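Long-range contacts in trehalose-6-phosphate phosphatase (Candida albicans, PDB 5DXI), which is a phosphatase of the HAD superfamily that binds a magnesium ion at the strand ends of its Rossmann-like core: residues F25-D30 against L229-D234; S112-V117 against V138-H143; D172-A177 against R185-N190. All coordinates share one frame; numbering follows the deposited sequence.

Contact 1: F25-D30 against L229-D234; sequences FLFDYD and LCLGDD. With MG (magnesium ion), chain E; BEF (beryllium trifluoride ion), chain F; GLC (alpha-D-glucopyranose), chain C; GLC (alpha-D-glucopyranose), chain B.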
loop_
_atom_site.group_PDB
_atom_site.type_symbol
_atom_site.label_atom_id
_atom_site.label_comp_id
_atom_site.label_asym_id
_atom_site.label_seq_id
_atom_site.Cartn_x
_atom_site.Cartn_y
_atom_site.Cartn_z
ATOM N N PHE A 25 -4.309 11.280 -1.831
ATOM C CA PHE A 25 -4.817 9.931 -1.651
ATOM C C PHE A 25 -3.711 8.903 -1.872
ATOM O O PHE A 25 -3.014 8.931 -2.902
ATOM C CB PHE A 25 -5.984 9.666 -2.618
ATOM C CG PHE A 25 -7.193 10.529 -2.357
ATOM C CD1 PHE A 25 -8.167 10.127 -1.453
ATOM C CD2 PHE A 25 -7.336 11.761 -2.985
ATOM C CE1 PHE A 25 -9.275 10.927 -1.201
ATOM C CE2 PHE A 25 -8.439 12.567 -2.733
ATOM C CZ PHE A 25 -9.414 12.146 -1.843
ATOM N N LEU A 26 -3.576 7.985 -0.920
ATOM C CA LEU A 26 -2.518 6.982 -0.927
ATOM C C LEU A 26 -3.136 5.599 -0.835
ATOM O O LEU A 26 -3.386 5.066 0.263
ATOM C CB LEU A 26 -1.556 7.220 0.233
ATOM C CG LEU A 26 -1.020 8.648 0.283
ATOM C CD1 LEU A 26 -0.530 8.999 1.706
ATOM C CD2 LEU A 26 0.084 8.847 -0.748
ATOM N N PHE A 27 -3.382 5.008 -1.997
ATOM C CA PHE A 27 -4.173 3.784 -2.059
ATOM C C PHE A 27 -3.351 2.549 -2.307
ATOM O O PHE A 27 -2.687 2.424 -3.338
ATOM C CB PHE A 27 -5.231 3.835 -3.172
ATOM C CG PHE A 27 -6.242 4.924 -3.014
ATOM C CD1 PHE A 27 -6.586 5.405 -1.747
ATOM C CD2 PHE A 27 -6.896 5.438 -4.132
ATOM C CE1 PHE A 27 -7.542 6.401 -1.608
ATOM C CE2 PHE A 27 -7.850 6.435 -3.997
ATOM C CZ PHE A 27 -8.175 6.920 -2.732
ATOM N N ASP A 28 -3.447 1.616 -1.377
ATOM C CA ASP A 28 -3.147 0.239 -1.687
ATOM C C ASP A 28 -4.103 -0.259 -2.785
ATOM O O ASP A 28 -5.221 0.245 -2.876
ATOM C CB ASP A 28 -3.317 -0.616 -0.457
ATOM C CG ASP A 28 -2.937 -2.002 -0.714
ATOM O OD1 ASP A 28 -1.853 -2.110 -1.285
ATOM O OD2 ASP A 28 -3.694 -2.947 -0.421
ATOM N N TYR A 29 -3.697 -1.258 -3.578
ATOM C CA TYR A 29 -4.596 -1.822 -4.594
ATOM C C TYR A 29 -5.244 -3.126 -4.127
ATOM O O TYR A 29 -6.428 -3.147 -3.783
ATOM C CB TYR A 29 -3.874 -2.068 -5.931
ATOM C CG TYR A 29 -4.830 -2.597 -6.993
ATOM C CD1 TYR A 29 -5.833 -1.783 -7.508
ATOM C CD2 TYR A 29 -4.753 -3.908 -7.446
ATOM C CE1 TYR A 29 -6.725 -2.246 -8.455
ATOM C CE2 TYR A 29 -5.655 -4.393 -8.411
ATOM C CZ TYR A 29 -6.634 -3.541 -8.910
ATOM O OH TYR A 29 -7.539 -3.973 -9.866
ATOM N N ASP A 30 -4.476 -4.206 -4.081
ATOM C CA ASP A 30 -5.044 -5.518 -3.762
ATOM C C ASP A 30 -5.628 -5.617 -2.357
ATOM O O ASP A 30 -5.002 -5.241 -1.382
ATOM C CB ASP A 30 -3.999 -6.616 -3.940
ATOM C CG ASP A 30 -3.627 -6.822 -5.395
ATOM O OD1 ASP A 30 -4.418 -7.474 -6.109
ATOM O OD2 ASP A 30 -2.552 -6.341 -5.819
ATOM N N LEU A 229 -5.575 10.674 2.821
ATOM C CA LEU A 229 -6.339 9.458 3.077
ATOM C C LEU A 229 -5.556 8.265 2.557
ATOM O O LEU A 229 -5.218 8.190 1.367
ATOM C CB LEU A 229 -7.721 9.513 2.432
ATOM C CG LEU A 229 -8.529 8.217 2.470
ATOM C CD1 LEU A 229 -8.791 7.786 3.923
ATOM C CD2 LEU A 229 -9.852 8.366 1.702
ATOM N N CYS A 230 -5.260 7.343 3.459
ATOM C CA CYS A 230 -4.409 6.209 3.133
ATOM C C CYS A 230 -5.103 4.913 3.516
ATOM O O CYS A 230 -5.508 4.736 4.672
ATOM C CB CYS A 230 -3.070 6.336 3.856
ATOM S SG CYS A 230 -1.912 4.963 3.651
ATOM N N LEU A 231 -5.232 4.007 2.546
ATOM C CA LEU A 231 -5.932 2.745 2.747
ATOM C C LEU A 231 -5.069 1.541 2.388
ATOM O O LEU A 231 -4.390 1.548 1.354
ATOM C CB LEU A 231 -7.217 2.710 1.918
ATOM C CG LEU A 231 -8.278 3.737 2.328
ATOM C CD1 LEU A 231 -8.951 4.307 1.076
ATOM C CD2 LEU A 231 -9.306 3.115 3.289
ATOM N N GLY A 232 -5.103 0.513 3.236
ATOM C CA GLY A 232 -4.392 -0.728 2.964
ATOM C C GLY A 232 -4.848 -1.884 3.842
ATOM O O GLY A 232 -5.474 -1.684 4.880
ATOM N N ASP A 233 -4.520 -3.102 3.422
ATOM C CA ASP A 233 -5.113 -4.294 4.008
ATOM C C ASP A 233 -4.092 -5.265 4.561
ATOM O O ASP A 233 -4.463 -6.236 5.211
ATOM C CB ASP A 233 -5.964 -5.032 2.955
ATOM C CG ASP A 233 -5.107 -5.715 1.883
ATOM O OD1 ASP A 233 -5.364 -6.902 1.572
ATOM O OD2 ASP A 233 -4.168 -5.071 1.358
ATOM N N ASP A 234 -2.807 -5.041 4.286
ATOM C CA ASP A 234 -1.834 -6.083 4.606
ATOM C C ASP A 234 -0.614 -5.511 5.314
ATOM O O ASP A 234 -0.538 -4.311 5.577
ATOM C CB ASP A 234 -1.418 -6.838 3.341
ATOM C CG ASP A 234 -1.118 -8.306 3.605
ATOM O OD1 ASP A 234 -1.014 -8.702 4.785
ATOM O OD2 ASP A 234 -0.969 -9.069 2.622
HETATM MG MG MG E . -3.200 -4.991 -0.419
HETATM BE BE BEF F . -1.581 -3.311 -2.193
HETATM F F1 BEF F . 0.032 -4.023 -2.065
HETATM F F2 BEF F . -2.271 -4.936 -2.144
HETATM F F3 BEF F . -1.642 -3.383 -3.958
HETATM C C1 GLC C . -1.091 -9.678 -5.022
HETATM C C2 GLC C . 0.101 -9.966 -5.925
HETATM C C3 GLC C . 1.400 -9.755 -5.141
HETATM C C4 GLC C . 1.419 -8.345 -4.576
HETATM C C5 GLC C . 0.182 -8.145 -3.705
HETATM C C6 GLC C . 0.118 -6.706 -3.229
HETATM O O1 GLC C . -1.149 -10.636 -3.966
HETATM O O2 GLC C . 0.008 -11.309 -6.393
HETATM O O3 GLC C . 2.518 -9.918 -6.000
HETATM O O4 GLC C . 2.605 -8.134 -3.781
HETATM O O5 GLC C . -1.002 -8.372 -4.451
HETATM O O6 GLC C . -0.096 -5.851 -4.359
HETATM C C1 GLC B . -2.370 -10.528 -3.218
HETATM C C2 GLC B . -2.498 -11.684 -2.249
HETATM C C3 GLC B . -2.687 -12.989 -3.010
HETATM C C4 GLC B . -3.922 -12.899 -3.903
HETATM C C5 GLC B . -3.751 -11.711 -4.848
HETATM C C6 GLC B . -4.976 -11.472 -5.721
HETATM O O2 GLC B . -1.339 -11.794 -1.428
HETATM O O3 GLC B . -2.812 -14.055 -2.065
HETATM O O4 GLC B . -4.056 -14.087 -4.688
HETATM O O5 GLC B . -3.518 -10.515 -4.083
HETATM O O6 GLC B . -6.051 -11.006 -4.882
HETATM O O HOH W 1 -3.301 -7.009 -0.258
HETATM O O HOH W 2 -1.386 -4.868 0.625
#

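Contact 2: S112-V117 against V138-H143; sequences SWQEKV and VALTWH. With GLC (alpha-D-glucopyranose), chain C.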
loop_
_atom_site.group_PDB
_atom_site.type_symbol
_atom_site.label_atom_id
_atom_site.label_comp_id
_atom_site.label_asym_id
_atom_site.label_seq_id
_atom_site.Cartn_x
_atom_site.Cartn_y
_atom_site.Cartn_z
ATOM N N SER A 112 21.993 -9.719 -5.104
ATOM C CA SER A 112 22.498 -11.091 -5.128
ATOM C C SER A 112 21.738 -12.018 -4.181
ATOM O O SER A 112 21.892 -13.234 -4.231
ATOM C CB SER A 112 23.997 -11.111 -4.810
ATOM O OG SER A 112 24.262 -10.674 -3.489
ATOM N N TRP A 113 20.910 -11.439 -3.320
ATOM C CA TRP A 113 20.059 -12.224 -2.442
ATOM C C TRP A 113 18.946 -12.960 -3.201
ATOM O O TRP A 113 18.450 -13.978 -2.728
ATOM C CB TRP A 113 19.446 -11.324 -1.363
ATOM C CG TRP A 113 18.735 -10.132 -1.916
ATOM C CD1 TRP A 113 19.272 -8.900 -2.164
ATOM C CD2 TRP A 113 17.362 -10.060 -2.316
ATOM N NE1 TRP A 113 18.313 -8.059 -2.682
ATOM C CE2 TRP A 113 17.131 -8.750 -2.784
ATOM C CE3 TRP A 113 16.301 -10.973 -2.314
ATOM C CZ2 TRP A 113 15.884 -8.331 -3.246
ATOM C CZ3 TRP A 113 15.064 -10.553 -2.767
ATOM C CH2 TRP A 113 14.865 -9.243 -3.223
ATOM N N GLN A 114 18.584 -12.454 -4.377
ATOM C CA GLN A 114 17.413 -12.940 -5.110
ATOM C C GLN A 114 17.465 -14.441 -5.387
ATOM O O GLN A 114 16.484 -15.157 -5.155
ATOM C CB GLN A 114 17.243 -12.174 -6.432
ATOM C CG GLN A 114 16.700 -10.771 -6.245
ATOM C CD GLN A 114 16.526 -10.020 -7.545
ATOM O OE1 GLN A 114 17.331 -10.145 -8.465
ATOM N NE2 GLN A 114 15.467 -9.217 -7.626
ATOM N N GLU A 115 18.607 -14.917 -5.867
ATOM C CA GLU A 115 18.724 -16.328 -6.200
ATOM C C GLU A 115 18.696 -17.216 -4.972
ATOM O O GLU A 115 18.182 -18.329 -5.027
ATOM C CB GLU A 115 19.994 -16.587 -7.004
ATOM C CG GLU A 115 19.956 -15.936 -8.369
ATOM C CD GLU A 115 18.717 -16.333 -9.166
ATOM O OE1 GLU A 115 18.346 -17.536 -9.162
ATOM O OE2 GLU A 115 18.094 -15.428 -9.771
ATOM N N LYS A 116 19.216 -16.718 -3.859
ATOM C CA LYS A 116 19.167 -17.486 -2.631
ATOM C C LYS A 116 17.727 -17.598 -2.134
ATOM O O LYS A 116 17.307 -18.658 -1.681
ATOM C CB LYS A 116 20.082 -16.877 -1.575
ATOM C CG LYS A 116 21.557 -17.023 -1.943
ATOM C CD LYS A 116 22.492 -16.353 -0.950
ATOM C CE LYS A 116 23.948 -16.516 -1.398
ATOM N NZ LYS A 116 24.867 -15.670 -0.591
ATOM N N VAL A 117 16.977 -16.504 -2.217
ATOM C CA VAL A 117 15.564 -16.535 -1.855
ATOM C C VAL A 117 14.799 -17.454 -2.816
ATOM O O VAL A 117 13.971 -18.259 -2.390
ATOM C CB VAL A 117 14.954 -15.118 -1.850
ATOM C CG1 VAL A 117 13.429 -15.175 -1.757
ATOM C CG2 VAL A 117 15.537 -14.311 -0.693
ATOM N N VAL A 138 12.335 -6.665 -8.668
ATOM C CA VAL A 138 13.136 -6.651 -7.463
ATOM C C VAL A 138 12.590 -7.655 -6.441
ATOM O O VAL A 138 13.245 -8.650 -6.127
ATOM C CB VAL A 138 13.174 -5.234 -6.847
ATOM C CG1 VAL A 138 13.950 -5.251 -5.542
ATOM C CG2 VAL A 138 13.796 -4.259 -7.841
ATOM N N ALA A 139 11.375 -7.409 -5.961
ATOM C CA ALA A 139 10.747 -8.263 -4.964
ATOM C C ALA A 139 10.450 -9.662 -5.509
ATOM O O ALA A 139 10.210 -9.834 -6.697
ATOM C CB ALA A 139 9.470 -7.617 -4.467
ATOM N N LEU A 140 10.473 -10.652 -4.625
ATOM C CA LEU A 140 10.024 -12.005 -4.957
ATOM C C LEU A 140 8.878 -12.394 -4.046
ATOM O O LEU A 140 8.860 -12.028 -2.870
ATOM C CB LEU A 140 11.156 -13.025 -4.822
ATOM C CG LEU A 140 12.200 -13.027 -5.938
ATOM C CD1 LEU A 140 13.338 -12.082 -5.613
ATOM C CD2 LEU A 140 12.712 -14.441 -6.200
ATOM N N THR A 141 7.916 -13.128 -4.596
ATOM C CA THR A 141 6.724 -13.507 -3.857
ATOM C C THR A 141 6.494 -15.009 -3.929
ATOM O O THR A 141 6.518 -15.590 -5.008
ATOM C CB THR A 141 5.477 -12.783 -4.413
ATOM O OG1 THR A 141 5.693 -11.369 -4.390
ATOM C CG2 THR A 141 4.255 -13.113 -3.591
ATOM N N TRP A 142 6.287 -15.642 -2.779
ATOM C CA TRP A 142 5.849 -17.029 -2.784
ATOM C C TRP A 142 4.374 -17.085 -2.395
ATOM O O TRP A 142 3.996 -16.673 -1.295
ATOM C CB TRP A 142 6.701 -17.888 -1.849
ATOM C CG TRP A 142 6.306 -19.344 -1.863
ATOM C CD1 TRP A 142 6.337 -20.203 -2.933
ATOM C CD2 TRP A 142 5.823 -20.107 -0.751
ATOM N NE1 TRP A 142 5.895 -21.452 -2.553
ATOM C CE2 TRP A 142 5.580 -21.420 -1.217
ATOM C CE3 TRP A 142 5.575 -19.811 0.593
ATOM C CZ2 TRP A 142 5.098 -22.429 -0.385
ATOM C CZ3 TRP A 142 5.101 -20.816 1.421
ATOM C CH2 TRP A 142 4.864 -22.107 0.929
ATOM N N HIS A 143 3.556 -17.571 -3.324
ATOM C CA HIS A 143 2.109 -17.678 -3.136
ATOM C C HIS A 143 1.692 -19.075 -2.675
ATOM O O HIS A 143 2.112 -20.060 -3.270
ATOM C CB HIS A 143 1.367 -17.376 -4.434
ATOM C CG HIS A 143 1.442 -15.950 -4.881
ATOM N ND1 HIS A 143 0.622 -14.966 -4.369
ATOM C CD2 HIS A 143 2.209 -15.349 -5.821
ATOM C CE1 HIS A 143 0.883 -13.822 -4.974
ATOM N NE2 HIS A 143 1.845 -14.025 -5.856
HETATM C C1 GLC C . -1.091 -9.678 -5.022
HETATM C C2 GLC C . 0.101 -9.966 -5.925
HETATM C C3 GLC C . 1.400 -9.755 -5.141
HETATM C C4 GLC C . 1.419 -8.345 -4.576
HETATM C C5 GLC C . 0.182 -8.145 -3.705
HETATM C C6 GLC C . 0.118 -6.706 -3.229
HETATM O O1 GLC C . -1.149 -10.636 -3.966
HETATM O O2 GLC C . 0.008 -11.309 -6.393
HETATM O O3 GLC C . 2.518 -9.918 -6.000
HETATM O O4 GLC C . 2.605 -8.134 -3.781
HETATM O O5 GLC C . -1.002 -8.372 -4.451
HETATM O O6 GLC C . -0.096 -5.851 -4.359
#

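Contact 3: D172-A177 against R185-N190; sequences DVEVMA and RPKFVN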
loop_
_atom_site.group_PDB
_atom_site.type_symbol
_atom_site.label_atom_id
_atom_site.label_comp_id
_atom_site.label_asym_id
_atom_site.label_seq_id
_atom_site.Cartn_x
_atom_site.Cartn_y
_atom_site.Cartn_z
ATOM N N ASP A 172 20.480 -7.050 3.908
ATOM C CA ASP A 172 19.458 -6.168 4.454
ATOM C C ASP A 172 18.178 -6.286 3.624
ATOM O O ASP A 172 17.842 -5.392 2.845
ATOM C CB ASP A 172 19.942 -4.726 4.499
ATOM C CG ASP A 172 20.972 -4.494 5.585
ATOM O OD1 ASP A 172 20.979 -5.262 6.580
ATOM O OD2 ASP A 172 21.781 -3.556 5.436
ATOM N N VAL A 173 17.484 -7.407 3.785
ATOM C CA VAL A 173 16.195 -7.604 3.132
ATOM C C VAL A 173 15.120 -7.806 4.197
ATOM O O VAL A 173 15.404 -8.239 5.322
ATOM C CB VAL A 173 16.203 -8.814 2.178
ATOM C CG1 VAL A 173 17.202 -8.600 1.055
ATOM C CG2 VAL A 173 16.527 -10.084 2.939
ATOM N N GLU A 174 13.886 -7.474 3.840
ATOM C CA GLU A 174 12.756 -7.665 4.727
ATOM C C GLU A 174 11.991 -8.902 4.288
ATOM O O GLU A 174 11.721 -9.061 3.105
ATOM C CB GLU A 174 11.833 -6.455 4.703
ATOM C CG GLU A 174 10.727 -6.533 5.747
ATOM C CD GLU A 174 11.272 -6.417 7.161
ATOM O OE1 GLU A 174 12.283 -5.700 7.346
ATOM O OE2 GLU A 174 10.700 -7.051 8.076
ATOM N N VAL A 175 11.658 -9.776 5.231
ATOM C CA VAL A 175 10.842 -10.957 4.918
ATOM C C VAL A 175 9.414 -10.723 5.408
ATOM O O VAL A 175 9.148 -10.769 6.614
ATOM C CB VAL A 175 11.412 -12.261 5.553
ATOM C CG1 VAL A 175 10.538 -13.455 5.202
ATOM C CG2 VAL A 175 12.845 -12.513 5.088
ATOM N N MET A 176 8.502 -10.469 4.475
ATOM C CA MET A 176 7.154 -10.036 4.820
ATOM C C MET A 176 6.144 -11.164 4.678
ATOM O O MET A 176 6.002 -11.720 3.602
ATOM C CB MET A 176 6.700 -8.885 3.915
ATOM C CG MET A 176 7.248 -7.513 4.238
ATOM S SD MET A 176 6.412 -6.231 3.259
ATOM C CE MET A 176 6.903 -6.672 1.596
ATOM N N ALA A 177 5.448 -11.500 5.758
ATOM C CA ALA A 177 4.315 -12.409 5.639
ATOM C C ALA A 177 3.134 -11.574 5.141
ATOM O O ALA A 177 2.711 -10.629 5.803
ATOM C CB ALA A 177 3.997 -13.085 6.975
ATOM N N ARG A 185 12.025 -8.347 -0.077
ATOM C CA ARG A 185 12.487 -7.182 -0.797
ATOM C C ARG A 185 13.487 -6.428 0.082
ATOM O O ARG A 185 13.536 -6.676 1.286
ATOM C CB ARG A 185 11.297 -6.308 -1.197
ATOM C CG ARG A 185 10.558 -5.767 -0.029
ATOM C CD ARG A 185 10.375 -4.262 -0.110
ATOM N NE ARG A 185 9.422 -3.861 0.916
ATOM C CZ ARG A 185 9.719 -3.764 2.205
ATOM N NH1 ARG A 185 10.960 -3.990 2.624
ATOM N NH2 ARG A 185 8.783 -3.418 3.072
ATOM N N PRO A 186 14.296 -5.528 -0.526
ATOM C CA PRO A 186 15.295 -4.759 0.226
ATOM C C PRO A 186 14.640 -4.040 1.375
ATOM O O PRO A 186 13.506 -3.573 1.236
ATOM C CB PRO A 186 15.837 -3.762 -0.804
ATOM C CG PRO A 186 15.615 -4.429 -2.123
ATOM C CD PRO A 186 14.312 -5.180 -1.961
ATOM N N LYS A 187 15.327 -3.995 2.508
ATOM C CA LYS A 187 14.744 -3.452 3.711
ATOM C C LYS A 187 14.594 -1.939 3.627
ATOM O O LYS A 187 13.693 -1.365 4.242
ATOM C CB LYS A 187 15.575 -3.852 4.936
ATOM C CG LYS A 187 14.877 -3.565 6.250
ATOM C CD LYS A 187 15.405 -4.428 7.398
ATOM C CE LYS A 187 16.717 -3.910 7.933
ATOM N NZ LYS A 187 16.519 -2.617 8.648
ATOM N N PHE A 188 15.465 -1.282 2.872
ATOM C CA PHE A 188 15.496 0.174 2.923
ATOM C C PHE A 188 14.690 0.847 1.810
ATOM O O PHE A 188 14.737 2.067 1.662
ATOM C CB PHE A 188 16.953 0.656 2.909
ATOM C CG PHE A 188 17.736 0.171 4.099
ATOM C CD1 PHE A 188 17.491 0.692 5.361
ATOM C CD2 PHE A 188 18.687 -0.828 3.966
ATOM C CE1 PHE A 188 18.194 0.236 6.468
ATOM C CE2 PHE A 188 19.388 -1.290 5.066
ATOM C CZ PHE A 188 19.140 -0.758 6.319
ATOM N N VAL A 189 13.958 0.046 1.037
ATOM C CA VAL A 189 12.829 0.537 0.239
ATOM C C VAL A 189 11.541 -0.083 0.807
ATOM O O VAL A 189 11.529 -1.264 1.162
ATOM C CB VAL A 189 12.958 0.198 -1.267
ATOM C CG1 VAL A 189 14.048 1.042 -1.945
ATOM C CG2 VAL A 189 13.196 -1.291 -1.479
ATOM N N ASN A 190 10.481 0.716 0.923
ATOM C CA ASN A 190 9.191 0.236 1.426
ATOM C C ASN A 190 8.104 1.289 1.209
ATOM O O ASN A 190 8.406 2.431 0.847
ATOM C CB ASN A 190 9.271 -0.124 2.910
ATOM C CG ASN A 190 9.720 1.048 3.767
ATOM O OD1 ASN A 190 8.936 1.964 4.056
ATOM N ND2 ASN A 190 10.985 1.012 4.205
#

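Contact 1: F25-D30 against L229-D234
OD2 of Asp-28 is gripped by the magnesium ion at 2.1 Å and by a hydrogen bond with Thr-32, and it lies 2.8 Å from OD2 of Asp-233, which binds the same metal. This is the active-site end of a Rossmann-like HAD core, where the DxDx(T/V) motif follows strand 23-27. Asp-30 joins through its backbone O, two waters also bind, and F2 of the beryllium trifluoride lies 2.0 Å from the magnesium. CG of Asp-28 is anti to its backbone N (chi1 -176°), which sends the carboxylate to the metal; OD1 is covalently bonded to the beryllium. OD1 of Asp-233, the oxygen not on the metal, forms a salt bridge with Lys-179, as does Asp-30 OD2 with Arg-70.

Behind the site, strands 25-27 and 229-232 run parallel. Leu-26 N donates to Leu-229 O at 2.8 Å, Leu-231 N to Leu-26 O, and Asp-28 N to Leu-231 O, tying the metal-binding loop to the neighbouring strand. Phe-25, Phe-27, Leu-229 and Leu-231 share the face under helix 287-298; Leu-26 and Cys-230 share the other, where helix 235-253 meets Cys-230. Phe-27 and Leu-231 lie side by side, CE1 of the ring 3.7 Å from CD1 of the leucine.

Contact 2: S112-V117 against V138-H143
Gln-114 reaches from the first turn of helix 113-126 to the backbone of Val-138, its NE2 giving a 2.7 Å hydrogen bond to Val-138 O. The donor sits in the carbonyl plane, on a lone pair, and the acceptor lies within 5° of the glutamine's amide plane, so the two flat groups are turned to suit each other. NE2 also bonds to Lys-137 O, and the side-chain amide thereby holds two successive carbonyls just ahead of strand 140-143.

The tight part of the contact is built around Leu-140. Its CD1 nestles against both helix side chains, 3.7 Å from each of Gln-114 CG and Trp-113 CZ3, while the leucine and glutamine chains cross at about a right angle. Trp-113 takes chi1 54°, its CG between the backbone N and the carbonyl carbon, and the six-membered end of the indole reaches Val-138: CH2 comes within 3.4 Å of Val-138 O. Gln-114 CG in turn lies over one face of that indole, offset toward its rim. Farther along, packing is looser, with Val-117 CG1 at 4.4 Å from Leu-140 CB. On the solvent side of the helix, Glu-115 and Lys-116 are exposed, and Lys-116 is paired with Glu-170.

The axes of 113-117 and 140-143 run 10° apart, 10.1 Å at closest, a helix layer lying on a four-stranded antiparallel sheet. Thr-141 points its CB away from the helix, and both it and His-143 belong to the glycan pocket. Trp-113, Val-117 and Leu-140 thus make a mostly apolar contact, and the partly exposed glutamine amide gives the carbonyl of buried Val-138 a donor, one directional bond that fixes where the loop ahead of the strand sits against the helix.

Contact 3: D172-A177 against R185-N190
Arg-185 lies beside Glu-174 and Met-176, and its long side chain takes the largest share of the contact. CB packs on Ala-139 CB, in the loop just before strand 140-143. CG stands between the backbone N and the carbonyl carbon (chi1 63°), and a bend at chi2 then carries the chain across Met-176, whose CE is 4.1 Å from CG. The same methyl is 3.8 Å from NE of the arginine and also near CZ. At the tip the two nitrogens part company. NH1 comes to 3.3 Å from Glu-174 CB and donates to Pro-186 O at 2.9 Å, from above the carbonyl plane; NH2 lies 3.7 Å from Met-176 SD and has a long, weak ion pair with Asp-239. One face of the guanidinium is covered toward its rim by Val-189 O and Asn-190 CB, the latter from the residue that caps helix 191-199.

The framework is a beta hairpin of strands 173-178 and 181-186, with strand 173-178 outermost in the four-stranded antiparallel sheet. Glu-174 and Arg-185 form a hydrogen-bonded pair: Glu-174 N donates to Arg-185 O at 2.7 Å and nearly straight (170°), while the return bond from Arg-185 N to Glu-174 O is longer. Val-173 and Pro-186 are the next, non-hydrogen-bonded pair, and their side chains diverge; both touch Trp-113 of helix 113-126.

Past the proline the chain turns, yet Lys-187 N still donates to Asp-172 O at 2.9 Å. The aliphatic part of Lys-187 runs obliquely past Glu-174, CG and CD close to OE1, while its amino nitrogen stays apart from the carboxylate. At the exposed end Asp-172 OD2 meets the edge of the Phe-188 ring in its plane, 3.3 Å from CE2, with the carboxylate turned 85° to the ring.

Contact 1 closes a long loop of the chain, and contacts 2 and 3 follow one another inside it. Contact 1 lies in the eight-stranded mixed sheet of the core; the other two belong to the four-stranded antiparallel sheet, consistent with the cap of HAD phosphatases. There strands 140-143 and 181-186 are neighbours, and contacts 2 and 3, with centres 11 Å apart, touch where Trp-113 and Val-138 pack on Pro-186. The centre of contact 1 is 24 Å from that of contact 2 and 19 Å from that of contact 3. The glycan bridges core and probable cap: its glucose in chain C reaches both Asp-30 of contact 1 and His-143 of contact 2.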